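Local coordinates for beta-1,4-exocellulase (Thermobifida fusca, PDB 4B4H), which probably hydrolyses the beta-1,4-glucosidic bonds of cellulose as a family 6 cellobiohydrolase, this chain being its catalytic domain, at residues Ala187-Ile192 with Asn228-Val233; Ser224-Tyr229 with Val350-Pro355; Gly44-Asn49 with Ile111-Asp116; Asp61-Ala66 with Leu127-Ile132. All coordinates share one frame; numbering follows the deposited sequence.

In the fold
All four contacts lie in the family 6 catalytic domain, a distorted alpha/beta barrel. Contacts 1 and 2 lie near the centre of the molecule, contact 1 buried and contact 2 partly so, and share N228 and Y229. They join loops and a short helix that follow the strand ends around the predicted substrate site, and their centres are about 10 Å apart. Contact 1 is polar, with a hydrogen bond and an amide over an imidazole; contact 2 meets through carbon atoms while its polar groups reach to other residues. Contacts 3 and 4 lie farther out, yet most of their touching residues are buried. Both are wholly apolar, packing helix on helix and helix on strand. V352 of contact 2 touches I132 of contact 4.

Contact 1: residues Ala187-Ile192 with Asn228-Val233; sequences AHHGWI and NYSATV
H188, just before the short helix 189-192, reaches N228 and S230 in the loop after strand 221-224 of the family 6 alpha/beta barrel. H188 and N228 are predicted substrate-binding residues, as is W191. The hydrogen bonding across the contact rests on one pair: H188 ND1 and S230 OG lie 3.1 Å apart, and either could be the donor. R320 makes further, weak bonds to S230 OG and to N228 OD1, so one guanidinium reaches both partners of the histidine.

The second interaction is van der Waals contact: the N228 amide lies over one face of the imidazole, with N228 CG 4.0 Å above the plane of the H188 ring, over its centre, and the two planes 32° apart. N228 ND2 is not hydrogen-bonded to the ring despite its nearness to H188 NE2. W191 N lies over the opposite face, so the ring sits between the N228 amide and this backbone nitrogen. A chi1 of 67° sets H188 CG between its own backbone N and carbonyl carbon, which places the ring in this slot. An alanine here would probably leave S230 OG without its imidazole mate and open a gap beside the N228 amide. H189 adds a looser van der Waals contact on S230, its CE1 3.9 Å from S230 OG.

Within each segment, further bonds form. H188, at the N-cap of helix 189-192, accepts at its carbonyl O from W191 N and I192 N. The side-chain OD1 of N228 accepts from Y229 N at 2.7 Å, approached nearly perpendicular to the C=O bond (97°), with the donor tilted out of the carbonyl plane.

Contact 2: residues Ser224-Tyr229 with Val350-Pro355; sequences SNTANY and VWVKPP
T226 and A227 form the corner of a type II beta turn from N225 to N228, closed by N228 N to N225 O at 2.8 Å, and this corner comes so near the loop after strand 346-350 that A227 CA is only 4.8 Å from K353 CA. A227 takes a positive phi of 58°, as the third residue of such a turn does. No hydrogen bond runs directly between the segments, but the carboxylate of D287 links them, OD2 taking A227 N and OD1 taking V352 N.

The side chains meet through carbon. The methyl CG2 of T226 presses obliquely on CG1 of V352 at 3.5 Å, tighter than usual van der Waals contact. T226 CG2 lies anti to its backbone N and points at the valine, while OG1 turns aside to a hydrogen bond with D185. A227 lies against the root of the lysine: K353 CB is 3.6 Å from A227 CA, and the two CB atoms are 3.8 Å apart. The lysine chain starts extended but bends at chi2 (77°), bringing its CD to 4.0 Å from A227 CB before it leads on to NZ, which bonds S358 O.

V352 O accepts from W39 NE1. K353 and W39 are predicted substrate-binding residues, and the side chain of K353 comes within about 3 Å of that of D359, the predicted proton acceptor. Turn and loop thus meet at the strand ends of the family 6 barrel, probably lining the active-site tunnel expected of a family 6 cellobiohydrolase.

Contact 3: residues Gly44-Asn49 with Ile111-Asp116; sequences GAIEGN and IDPIAD
I46, on the short helix 44-47 just after strand 38-40, packs against P113 and I114 of helix 103-121, a helix that joins the parallel strands 75-81 and 127-133 of the barrel as a beta-alpha-beta crossover. Near the start of the weakly bonded short helix, G44 O takes a weak bond from G48 N at 3.0 Å.

Two residues on, I46 carries the contact alone from its side. The ethyl branch leads: CG1 lies beside the backbone N (chi1 -59°), which aims CG1 and CD1 at helix 103-121, while CG2 stands anti to that N. The side chains of I46 and I114 cross at about a right angle, with I46 CG1 on I114 CG1 at 3.8 Å and the CD1 methyls of I46 and I114 at 3.9 Å. Y110 and I117 of the same helix also touch I46, and the backbones of L59 and I46 are hydrogen-bonded. An alanine in its place would probably open a gap over I114 and leave P113 without its apolar neighbour.

Past E47 the chain leaves the helix at G48. On the facing helix P113 marks a kink, its N unable to donate to the turn before. Its ring stays in the contact nonetheless: P113 CG meets I46 CD1, the end of the ethyl branch, at 4.1 Å.

Contact 4: residues Asp61-Ala66 with Leu127-Ile132; sequences DHLEEA and LRIVAI
L63 meets I129, and A66 meets L127, where helix 59-70 packs on strand 127-133 of the parallel barrel sheet. This helix lies in the connection from strand 38-40 to strand 75-81, the parallel neighbour of strand 127-133, and so lies on the outer face of the sheet as part of a beta-alpha-beta crossover. The helix presents residues one turn apart, the strand two residues whose side chains come out on the same face.

L63 and I129 cross at about a right angle and touch only at their ends, L63 CD2 against I129 CD1 at 4.1 Å. I129 CG1 lies beside its own backbone N (chi1 -56°), and the end of each side chain comes nearer the partner than its base does. I117 and F121 of helix 103-121 also touch L63, while M118 of that helix touches I129, so two helices share this face. I77 lies beside L63 as well.

The second pair is closer to the backbone of the helix. A66 has only its methyl to offer, and L127 reaches over to it: its CG stands anti to its own backbone N (chi1 -178°), bringing L127 CD1 to 3.9 Å from A66 CB.

Contact 1: residues Ala187-Ile192 with Asn228-Val233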
loop_
_atom_site.group_PDB
_atom_site.type_symbol
_atom_site.label_atom_id
_atom_site.label_comp_id
_atom_site.label_asym_id
_atom_site.label_seq_id
_atom_site.Cartn_x
_atom_site.Cartn_y
_atom_site.Cartn_z
ATOM N N ALA A 187 5.630 -3.680 0.770
ATOM C CA ALA A 187 5.117 -4.292 -0.448
ATOM C C ALA A 187 3.951 -5.244 -0.132
ATOM O O ALA A 187 3.055 -4.927 0.674
ATOM C CB ALA A 187 6.238 -5.041 -1.174
ATOM N N HIS A 188 3.961 -6.401 -0.784
ATOM C CA HIS A 188 2.931 -7.439 -0.582
ATOM C C HIS A 188 3.500 -8.794 -0.906
ATOM O O HIS A 188 4.613 -8.901 -1.434
ATOM C CB HIS A 188 1.650 -7.121 -1.364
ATOM C CG HIS A 188 1.811 -7.177 -2.860
ATOM N ND1 HIS A 188 1.309 -8.179 -3.597
ATOM C CD2 HIS A 188 2.423 -6.297 -3.754
ATOM C CE1 HIS A 188 1.590 -7.970 -4.892
ATOM N NE2 HIS A 188 2.278 -6.819 -4.988
ATOM N N HIS A 189 2.758 -9.846 -0.569
ATOM C CA HIS A 189 3.330 -11.191 -0.597
ATOM C C HIS A 189 3.649 -11.632 -1.992
ATOM O O HIS A 189 4.620 -12.373 -2.206
ATOM C CB HIS A 189 2.465 -12.194 0.178
ATOM C CG HIS A 189 1.308 -12.764 -0.604
ATOM N ND1 HIS A 189 0.073 -12.216 -0.594
ATOM C CD2 HIS A 189 1.225 -13.895 -1.405
ATOM C CE1 HIS A 189 -0.750 -12.957 -1.371
ATOM N NE2 HIS A 189 -0.043 -13.983 -1.857
ATOM N N GLY A 190 2.860 -11.166 -2.957
ATOM C CA GLY A 190 3.120 -11.423 -4.370
ATOM C C GLY A 190 4.289 -10.651 -4.956
ATOM O O GLY A 190 4.456 -10.629 -6.168
ATOM N N TRP A 191 5.083 -10.000 -4.111
ATOM C CA TRP A 191 6.302 -9.324 -4.546
ATOM C C TRP A 191 7.505 -9.868 -3.823
ATOM O O TRP A 191 8.493 -10.248 -4.456
ATOM C CB TRP A 191 6.178 -7.816 -4.325
ATOM C CG TRP A 191 7.300 -6.944 -4.854
ATOM C CD1 TRP A 191 8.568 -7.320 -5.321
ATOM C CD2 TRP A 191 7.297 -5.485 -4.920
ATOM N NE1 TRP A 191 9.301 -6.220 -5.690
ATOM C CE2 TRP A 191 8.599 -5.087 -5.472
ATOM C CE3 TRP A 191 6.373 -4.501 -4.604
ATOM C CZ2 TRP A 191 8.931 -3.757 -5.678
ATOM C CZ3 TRP A 191 6.715 -3.167 -4.818
ATOM C CH2 TRP A 191 7.968 -2.804 -5.336
ATOM N N ILE A 192 7.430 -9.936 -2.492
ATOM C CA ILE A 192 8.606 -10.303 -1.697
ATOM C C ILE A 192 8.372 -11.522 -0.799
ATOM O O ILE A 192 9.000 -11.669 0.259
ATOM C CB ILE A 192 9.175 -9.095 -0.908
ATOM C CG1 ILE A 192 8.200 -8.635 0.181
ATOM C CG2 ILE A 192 9.543 -7.953 -1.853
ATOM C CD1 ILE A 192 8.819 -7.743 1.234
ATOM N N ASN A 228 -2.968 -1.990 -3.069
ATOM C CA ASN A 228 -2.947 -3.222 -3.870
ATOM C C ASN A 228 -4.188 -4.077 -3.604
ATOM O O ASN A 228 -5.206 -3.587 -3.102
ATOM C CB ASN A 228 -1.632 -4.025 -3.647
ATOM C CG ASN A 228 -1.166 -4.803 -4.886
ATOM O OD1 ASN A 228 -1.737 -5.830 -5.246
ATOM N ND2 ASN A 228 -0.076 -4.331 -5.505
ATOM N N TYR A 229 -4.113 -5.334 -4.004
ATOM C CA TYR A 229 -5.330 -6.147 -4.126
ATOM C C TYR A 229 -5.167 -7.570 -3.575
ATOM O O TYR A 229 -6.080 -8.382 -3.697
ATOM C CB TYR A 229 -5.772 -6.217 -5.598
ATOM C CG TYR A 229 -6.054 -4.880 -6.268
ATOM C CD1 TYR A 229 -5.040 -4.165 -6.933
ATOM C CD2 TYR A 229 -7.338 -4.335 -6.274
ATOM C CE1 TYR A 229 -5.297 -2.945 -7.549
ATOM C CE2 TYR A 229 -7.590 -3.118 -6.887
ATOM C CZ TYR A 229 -6.570 -2.437 -7.548
ATOM O OH TYR A 229 -6.862 -1.240 -8.160
ATOM N N SER A 230 -4.019 -7.865 -2.969
ATOM C CA SER A 230 -3.701 -9.201 -2.471
ATOM C C SER A 230 -4.627 -9.537 -1.312
ATOM O O SER A 230 -5.023 -8.638 -0.564
ATOM C CB SER A 230 -2.223 -9.326 -2.087
ATOM O OG SER A 230 -1.435 -9.562 -3.256
ATOM N N ALA A 231 -5.029 -10.798 -1.223
ATOM C CA ALA A 231 -6.022 -11.243 -0.255
ATOM C C ALA A 231 -5.462 -11.226 1.165
ATOM O O ALA A 231 -4.315 -11.614 1.366
ATOM C CB ALA A 231 -6.525 -12.635 -0.621
ATOM N N THR A 232 -6.275 -10.781 2.137
ATOM C CA THR A 232 -5.894 -10.839 3.555
ATOM C C THR A 232 -5.697 -12.297 3.977
ATOM O O THR A 232 -4.599 -12.678 4.411
ATOM C CB THR A 232 -6.941 -10.177 4.460
ATOM O OG1 THR A 232 -7.143 -8.823 4.061
ATOM C CG2 THR A 232 -6.453 -10.181 5.885
ATOM N N VAL A 233 -6.770 -13.085 3.845
ATOM C CA VAL A 233 -6.698 -14.550 3.951
ATOM C C VAL A 233 -7.330 -15.146 2.684
ATOM O O VAL A 233 -8.303 -14.613 2.179
ATOM C CB VAL A 233 -7.414 -15.098 5.215
ATOM C CG1 VAL A 233 -7.281 -16.616 5.288
ATOM C CG2 VAL A 233 -6.876 -14.450 6.494
#

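Contact 2: residues Ser224-Tyr229 with Val350-Pro355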
loop_
_atom_site.group_PDB
_atom_site.type_symbol
_atom_site.label_atom_id
_atom_site.label_comp_id
_atom_site.label_asym_id
_atom_site.label_seq_id
_atom_site.Cartn_x
_atom_site.Cartn_y
_atom_site.Cartn_z
ATOM N N SER A 224 1.554 -3.632 4.749
ATOM C CA SER A 224 1.467 -4.373 3.492
ATOM C C SER A 224 0.192 -4.106 2.705
ATOM O O SER A 224 -0.846 -3.636 3.261
ATOM C CB SER A 224 1.590 -5.887 3.718
ATOM O OG SER A 224 0.319 -6.508 3.869
ATOM N N ASN A 225 0.294 -4.428 1.410
ATOM C CA ASN A 225 -0.815 -4.410 0.461
ATOM C C ASN A 225 -1.286 -3.004 0.082
ATOM O O ASN A 225 -2.385 -2.854 -0.447
ATOM C CB ASN A 225 -2.008 -5.220 1.007
ATOM C CG ASN A 225 -2.836 -5.839 -0.078
ATOM O OD1 ASN A 225 -2.333 -6.144 -1.155
ATOM N ND2 ASN A 225 -4.129 -6.046 0.203
ATOM N N THR A 226 -0.458 -1.984 0.346
ATOM C CA THR A 226 -0.925 -0.588 0.235
ATOM C C THR A 226 -1.302 -0.296 -1.205
ATOM O O THR A 226 -0.496 -0.509 -2.117
ATOM C CB THR A 226 0.111 0.451 0.699
ATOM O OG1 THR A 226 0.649 0.062 1.956
ATOM C CG2 THR A 226 -0.574 1.794 0.850
ATOM N N ALA A 227 -2.531 0.180 -1.396
ATOM C CA ALA A 227 -3.098 0.433 -2.728
ATOM C C ALA A 227 -3.138 -0.798 -3.646
ATOM O O ALA A 227 -3.339 -0.659 -4.870
ATOM C CB ALA A 227 -2.368 1.583 -3.418
ATOM N N ASN A 228 -2.968 -1.990 -3.069
ATOM C CA ASN A 228 -2.947 -3.222 -3.870
ATOM C C ASN A 228 -4.188 -4.077 -3.604
ATOM O O ASN A 228 -5.206 -3.587 -3.102
ATOM C CB ASN A 228 -1.632 -4.025 -3.647
ATOM C CG ASN A 228 -1.166 -4.803 -4.886
ATOM O OD1 ASN A 228 -1.737 -5.830 -5.246
ATOM N ND2 ASN A 228 -0.076 -4.331 -5.505
ATOM N N TYR A 229 -4.113 -5.334 -4.004
ATOM C CA TYR A 229 -5.330 -6.147 -4.126
ATOM C C TYR A 229 -5.167 -7.570 -3.575
ATOM O O TYR A 229 -6.080 -8.382 -3.697
ATOM C CB TYR A 229 -5.772 -6.217 -5.598
ATOM C CG TYR A 229 -6.054 -4.880 -6.268
ATOM C CD1 TYR A 229 -5.040 -4.165 -6.933
ATOM C CD2 TYR A 229 -7.338 -4.335 -6.274
ATOM C CE1 TYR A 229 -5.297 -2.945 -7.549
ATOM C CE2 TYR A 229 -7.590 -3.118 -6.887
ATOM C CZ TYR A 229 -6.570 -2.437 -7.548
ATOM O OH TYR A 229 -6.862 -1.240 -8.160
ATOM N N VAL A 350 -6.514 -1.294 7.517
ATOM C CA VAL A 350 -6.716 0.114 7.191
ATOM C C VAL A 350 -7.160 0.299 5.733
ATOM O O VAL A 350 -7.006 -0.604 4.949
ATOM C CB VAL A 350 -5.445 0.937 7.518
ATOM C CG1 VAL A 350 -5.210 0.960 9.023
ATOM C CG2 VAL A 350 -4.195 0.391 6.831
ATOM N N TRP A 351 -7.821 1.413 5.416
ATOM C CA TRP A 351 -8.069 1.787 4.034
ATOM C C TRP A 351 -7.127 2.915 3.716
ATOM O O TRP A 351 -7.468 4.085 3.930
ATOM C CB TRP A 351 -9.529 2.217 3.848
ATOM C CG TRP A 351 -10.522 1.084 3.673
ATOM C CD1 TRP A 351 -10.331 -0.273 3.942
ATOM C CD2 TRP A 351 -11.908 1.183 3.198
ATOM N NE1 TRP A 351 -11.476 -0.998 3.667
ATOM C CE2 TRP A 351 -12.456 -0.176 3.231
ATOM C CE3 TRP A 351 -12.733 2.233 2.795
ATOM C CZ2 TRP A 351 -13.754 -0.454 2.803
ATOM C CZ3 TRP A 351 -14.033 1.940 2.385
ATOM C CH2 TRP A 351 -14.533 0.631 2.409
ATOM N N VAL A 352 -5.946 2.596 3.192
ATOM C CA VAL A 352 -4.963 3.644 2.894
ATOM C C VAL A 352 -5.292 4.274 1.527
ATOM O O VAL A 352 -5.624 5.467 1.463
ATOM C CB VAL A 352 -3.511 3.143 3.041
ATOM C CG1 VAL A 352 -2.523 4.161 2.501
ATOM C CG2 VAL A 352 -3.198 2.885 4.504
ATOM N N LYS A 353 -5.299 3.468 0.463
ATOM C CA LYS A 353 -5.858 3.896 -0.828
ATOM C C LYS A 353 -7.339 4.249 -0.708
ATOM O O LYS A 353 -8.123 3.421 -0.263
ATOM C CB LYS A 353 -5.656 2.801 -1.896
ATOM C CG LYS A 353 -6.250 3.082 -3.268
ATOM C CD LYS A 353 -5.441 4.061 -4.100
ATOM C CE LYS A 353 -6.255 4.435 -5.322
ATOM N NZ LYS A 353 -5.568 5.538 -6.048
ATOM N N PRO A 354 -7.725 5.472 -1.111
ATOM C CA PRO A 354 -9.158 5.780 -1.042
ATOM C C PRO A 354 -9.919 5.220 -2.253
ATOM O O PRO A 354 -9.691 5.647 -3.371
ATOM C CB PRO A 354 -9.196 7.317 -1.025
ATOM C CG PRO A 354 -7.760 7.771 -0.978
ATOM C CD PRO A 354 -6.950 6.642 -1.551
ATOM N N PRO A 355 -10.832 4.258 -2.027
ATOM C CA PRO A 355 -11.485 3.590 -3.156
ATOM C C PRO A 355 -12.298 4.524 -4.043
ATOM O O PRO A 355 -12.992 5.421 -3.549
ATOM C CB PRO A 355 -12.428 2.595 -2.472
ATOM C CG PRO A 355 -11.955 2.480 -1.076
ATOM C CD PRO A 355 -11.365 3.804 -0.734
#

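Contact 3: residues Gly44-Asn49 with Ile111-Asp116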
loop_
_atom_site.group_PDB
_atom_site.type_symbol
_atom_site.label_atom_id
_atom_site.label_comp_id
_atom_site.label_asym_id
_atom_site.label_seq_id
_atom_site.Cartn_x
_atom_site.Cartn_y
_atom_site.Cartn_z
ATOM N N GLY A 44 3.018 19.840 -3.713
ATOM C CA GLY A 44 1.859 20.738 -3.708
ATOM C C GLY A 44 0.721 20.293 -2.808
ATOM O O GLY A 44 -0.175 21.084 -2.485
ATOM N N ALA A 45 0.754 19.033 -2.391
ATOM C CA ALA A 45 -0.290 18.487 -1.529
ATOM C C ALA A 45 -0.133 18.962 -0.081
ATOM O O ALA A 45 -1.065 18.862 0.732
ATOM C CB ALA A 45 -0.279 16.966 -1.594
ATOM N N ILE A 46 1.060 19.449 0.245
ATOM C CA ILE A 46 1.381 19.836 1.614
ATOM C C ILE A 46 0.567 21.071 2.005
ATOM O O ILE A 46 -0.201 21.037 2.972
ATOM C CB ILE A 46 2.902 20.062 1.784
ATOM C CG1 ILE A 46 3.670 18.777 1.438
ATOM C CG2 ILE A 46 3.244 20.522 3.198
ATOM C CD1 ILE A 46 5.160 18.991 1.217
ATOM N N GLU A 47 0.730 22.138 1.231
ATOM C CA GLU A 47 -0.084 23.346 1.369
ATOM C C GLU A 47 -1.460 23.222 0.724
ATOM O O GLU A 47 -2.363 23.999 1.038
ATOM C CB GLU A 47 0.662 24.555 0.801
ATOM C CG GLU A 47 1.747 25.093 1.722
ATOM C CD GLU A 47 1.185 25.776 2.961
ATOM O OE1 GLU A 47 0.267 26.614 2.817
ATOM O OE2 GLU A 47 1.661 25.474 4.077
ATOM N N GLY A 48 -1.610 22.253 -0.180
ATOM C CA GLY A 48 -2.853 22.046 -0.920
ATOM C C GLY A 48 -3.171 23.181 -1.874
ATOM O O GLY A 48 -4.074 23.066 -2.707
ATOM N N ASN A 49 -2.425 24.280 -1.730
ATOM C CA ASN A 49 -2.554 25.490 -2.549
ATOM C C ASN A 49 -3.986 25.843 -2.951
ATOM O O ASN A 49 -4.537 26.858 -2.516
ATOM C CB ASN A 49 -1.640 25.396 -3.779
ATOM C CG ASN A 49 -0.165 25.320 -3.409
ATOM O OD1 ASN A 49 0.508 24.320 -3.680
ATOM N ND2 ASN A 49 0.341 26.375 -2.773
ATOM N N ILE A 111 9.931 16.570 2.956
ATOM C CA ILE A 111 9.935 16.120 4.358
ATOM C C ILE A 111 9.916 17.243 5.404
ATOM O O ILE A 111 9.106 17.205 6.341
ATOM C CB ILE A 111 11.129 15.178 4.634
ATOM C CG1 ILE A 111 11.059 13.959 3.716
ATOM C CG2 ILE A 111 11.186 14.738 6.095
ATOM C CD1 ILE A 111 9.906 13.020 4.026
ATOM N N ASP A 112 10.850 18.190 5.280
ATOM C CA ASP A 112 11.015 19.261 6.281
ATOM C C ASP A 112 9.730 20.079 6.557
ATOM O O ASP A 112 9.359 20.249 7.729
ATOM C CB ASP A 112 12.231 20.168 5.939
ATOM C CG ASP A 112 13.576 19.522 6.298
ATOM O OD1 ASP A 112 13.618 18.405 6.834
ATOM O OD2 ASP A 112 14.629 20.150 6.053
ATOM N N PRO A 113 9.041 20.546 5.493
ATOM C CA PRO A 113 7.766 21.270 5.677
ATOM C C PRO A 113 6.659 20.375 6.231
ATOM O O PRO A 113 5.780 20.869 6.919
ATOM C CB PRO A 113 7.407 21.733 4.254
ATOM C CG PRO A 113 8.184 20.831 3.361
ATOM C CD PRO A 113 9.472 20.598 4.082
ATOM N N ILE A 114 6.679 19.081 5.916
ATOM C CA ILE A 114 5.684 18.178 6.492
ATOM C C ILE A 114 5.951 18.017 7.974
ATOM O O ILE A 114 5.026 17.998 8.789
ATOM C CB ILE A 114 5.685 16.803 5.798
ATOM C CG1 ILE A 114 5.085 16.955 4.404
ATOM C CG2 ILE A 114 4.906 15.774 6.623
ATOM C CD1 ILE A 114 5.333 15.772 3.496
ATOM N N ALA A 115 7.233 17.885 8.321
ATOM C CA ALA A 115 7.651 17.782 9.701
ATOM C C ALA A 115 7.212 19.011 10.473
ATOM O O ALA A 115 6.703 18.890 11.588
ATOM C CB ALA A 115 9.157 17.612 9.793
ATOM N N ASP A 116 7.378 20.176 9.853
ATOM C CA ASP A 116 7.021 21.464 10.462
ATOM C C ASP A 116 5.532 21.571 10.785
ATOM O O ASP A 116 5.166 22.105 11.826
ATOM C CB ASP A 116 7.460 22.634 9.575
ATOM C CG ASP A 116 8.964 22.755 9.450
ATOM O OD1 ASP A 116 9.712 22.210 10.299
ATOM O OD2 ASP A 116 9.412 23.410 8.471
#

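Contact 4: residues Asp61-Ala66 with Leu127-Ile132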
loop_
_atom_site.group_PDB
_atom_site.type_symbol
_atom_site.label_atom_id
_atom_site.label_comp_id
_atom_site.label_asym_id
_atom_site.label_seq_id
_atom_site.Cartn_x
_atom_site.Cartn_y
_atom_site.Cartn_z
ATOM N N ASP A 61 -4.927 21.772 6.765
ATOM C CA ASP A 61 -6.386 21.660 6.625
ATOM C C ASP A 61 -6.956 20.317 7.095
ATOM O O ASP A 61 -7.939 20.296 7.843
ATOM C CB ASP A 61 -6.833 21.910 5.175
ATOM C CG ASP A 61 -6.865 23.381 4.800
ATOM O OD1 ASP A 61 -7.122 24.237 5.678
ATOM O OD2 ASP A 61 -6.635 23.677 3.598
ATOM N N HIS A 62 -6.364 19.200 6.652
ATOM C CA HIS A 62 -6.820 17.878 7.113
ATOM C C HIS A 62 -6.577 17.654 8.578
ATOM O O HIS A 62 -7.366 16.987 9.251
ATOM C CB HIS A 62 -6.150 16.743 6.341
ATOM C CG HIS A 62 -6.677 16.556 4.942
ATOM N ND1 HIS A 62 -7.884 16.003 4.691
ATOM C CD2 HIS A 62 -6.115 16.853 3.703
ATOM C CE1 HIS A 62 -8.080 15.940 3.360
ATOM N NE2 HIS A 62 -7.003 16.475 2.755
ATOM N N LEU A 63 -5.464 18.168 9.094
ATOM C CA LEU A 63 -5.146 17.961 10.507
ATOM C C LEU A 63 -6.082 18.723 11.447
ATOM O O LEU A 63 -6.504 18.189 12.482
ATOM C CB LEU A 63 -3.678 18.294 10.785
ATOM C CG LEU A 63 -2.672 17.378 10.076
ATOM C CD1 LEU A 63 -1.274 17.882 10.377
ATOM C CD2 LEU A 63 -2.833 15.924 10.496
ATOM N N GLU A 64 -6.406 19.956 11.070
ATOM C CA GLU A 64 -7.428 20.767 11.737
ATOM C C GLU A 64 -8.780 20.063 11.752
ATOM O O GLU A 64 -9.470 20.062 12.770
ATOM C CB GLU A 64 -7.541 22.146 11.077
ATOM C CG GLU A 64 -6.345 23.040 11.370
ATOM C CD GLU A 64 -6.536 24.482 10.940
ATOM O OE1 GLU A 64 -7.391 24.747 10.072
ATOM O OE2 GLU A 64 -5.806 25.354 11.465
ATOM N N GLU A 65 -9.150 19.460 10.625
ATOM C CA GLU A 65 -10.401 18.707 10.553
ATOM C C GLU A 65 -10.351 17.491 11.477
ATOM O O GLU A 65 -11.330 17.188 12.180
ATOM C CB GLU A 65 -10.730 18.332 9.100
ATOM C CG GLU A 65 -12.001 17.504 8.901
ATOM C CD GLU A 65 -13.298 18.243 9.245
ATOM O OE1 GLU A 65 -13.251 19.439 9.598
ATOM O OE2 GLU A 65 -14.384 17.619 9.163
ATOM N N ALA A 66 -9.215 16.788 11.493
ATOM C CA ALA A 66 -9.059 15.651 12.406
ATOM C C ALA A 66 -9.232 16.039 13.888
ATOM O O ALA A 66 -9.866 15.309 14.672
ATOM C CB ALA A 66 -7.722 14.949 12.186
ATOM N N LEU A 127 -4.386 13.405 19.334
ATOM C CA LEU A 127 -4.288 13.173 17.894
ATOM C C LEU A 127 -3.142 12.217 17.600
ATOM O O LEU A 127 -2.017 12.430 18.049
ATOM C CB LEU A 127 -4.086 14.478 17.118
ATOM C CG LEU A 127 -4.013 14.359 15.592
ATOM C CD1 LEU A 127 -5.323 13.858 15.010
ATOM C CD2 LEU A 127 -3.595 15.685 14.989
ATOM N N ARG A 128 -3.433 11.173 16.831
ATOM C CA ARG A 128 -2.416 10.197 16.450
ATOM C C ARG A 128 -2.264 10.295 14.942
ATOM O O ARG A 128 -3.251 10.174 14.208
ATOM C CB ARG A 128 -2.855 8.798 16.897
ATOM C CG ARG A 128 -2.776 8.590 18.404
ATOM C CD ARG A 128 -3.984 7.824 18.884
ATOM N NE ARG A 128 -4.061 7.773 20.342
ATOM C CZ ARG A 128 -4.662 6.792 21.009
ATOM N NH1 ARG A 128 -5.213 5.777 20.344
ATOM N NH2 ARG A 128 -4.711 6.816 22.334
ATOM N N ILE A 129 -1.046 10.594 14.485
ATOM C CA ILE A 129 -0.775 10.671 13.060
ATOM C C ILE A 129 -0.007 9.412 12.712
ATOM O O ILE A 129 1.116 9.242 13.150
ATOM C CB ILE A 129 0.073 11.910 12.700
ATOM C CG1 ILE A 129 -0.610 13.197 13.182
ATOM C CG2 ILE A 129 0.327 12.003 11.198
ATOM C CD1 ILE A 129 0.186 14.457 12.902
ATOM N N VAL A 130 -0.645 8.526 11.949
ATOM C CA VAL A 130 0.006 7.331 11.427
ATOM C C VAL A 130 0.503 7.720 10.035
ATOM O O VAL A 130 -0.296 8.142 9.211
ATOM C CB VAL A 130 -0.988 6.154 11.328
ATOM C CG1 VAL A 130 -0.382 4.998 10.556
ATOM C CG2 VAL A 130 -1.411 5.697 12.712
ATOM N N ALA A 131 1.828 7.650 9.834
ATOM C CA ALA A 131 2.473 8.034 8.579
ATOM C C ALA A 131 2.917 6.782 7.841
ATOM O O ALA A 131 3.655 5.942 8.393
ATOM C CB ALA A 131 3.667 8.932 8.866
ATOM N N ILE A 132 2.420 6.633 6.613
ATOM C CA ILE A 132 2.813 5.509 5.761
ATOM C C ILE A 132 4.037 5.913 4.937
ATOM O O ILE A 132 3.959 6.812 4.123
ATOM C CB ILE A 132 1.633 5.002 4.888
ATOM C CG1 ILE A 132 0.543 4.365 5.774
ATOM C CG2 ILE A 132 2.092 3.966 3.876
ATOM C CD1 ILE A 132 -0.646 5.247 5.985
#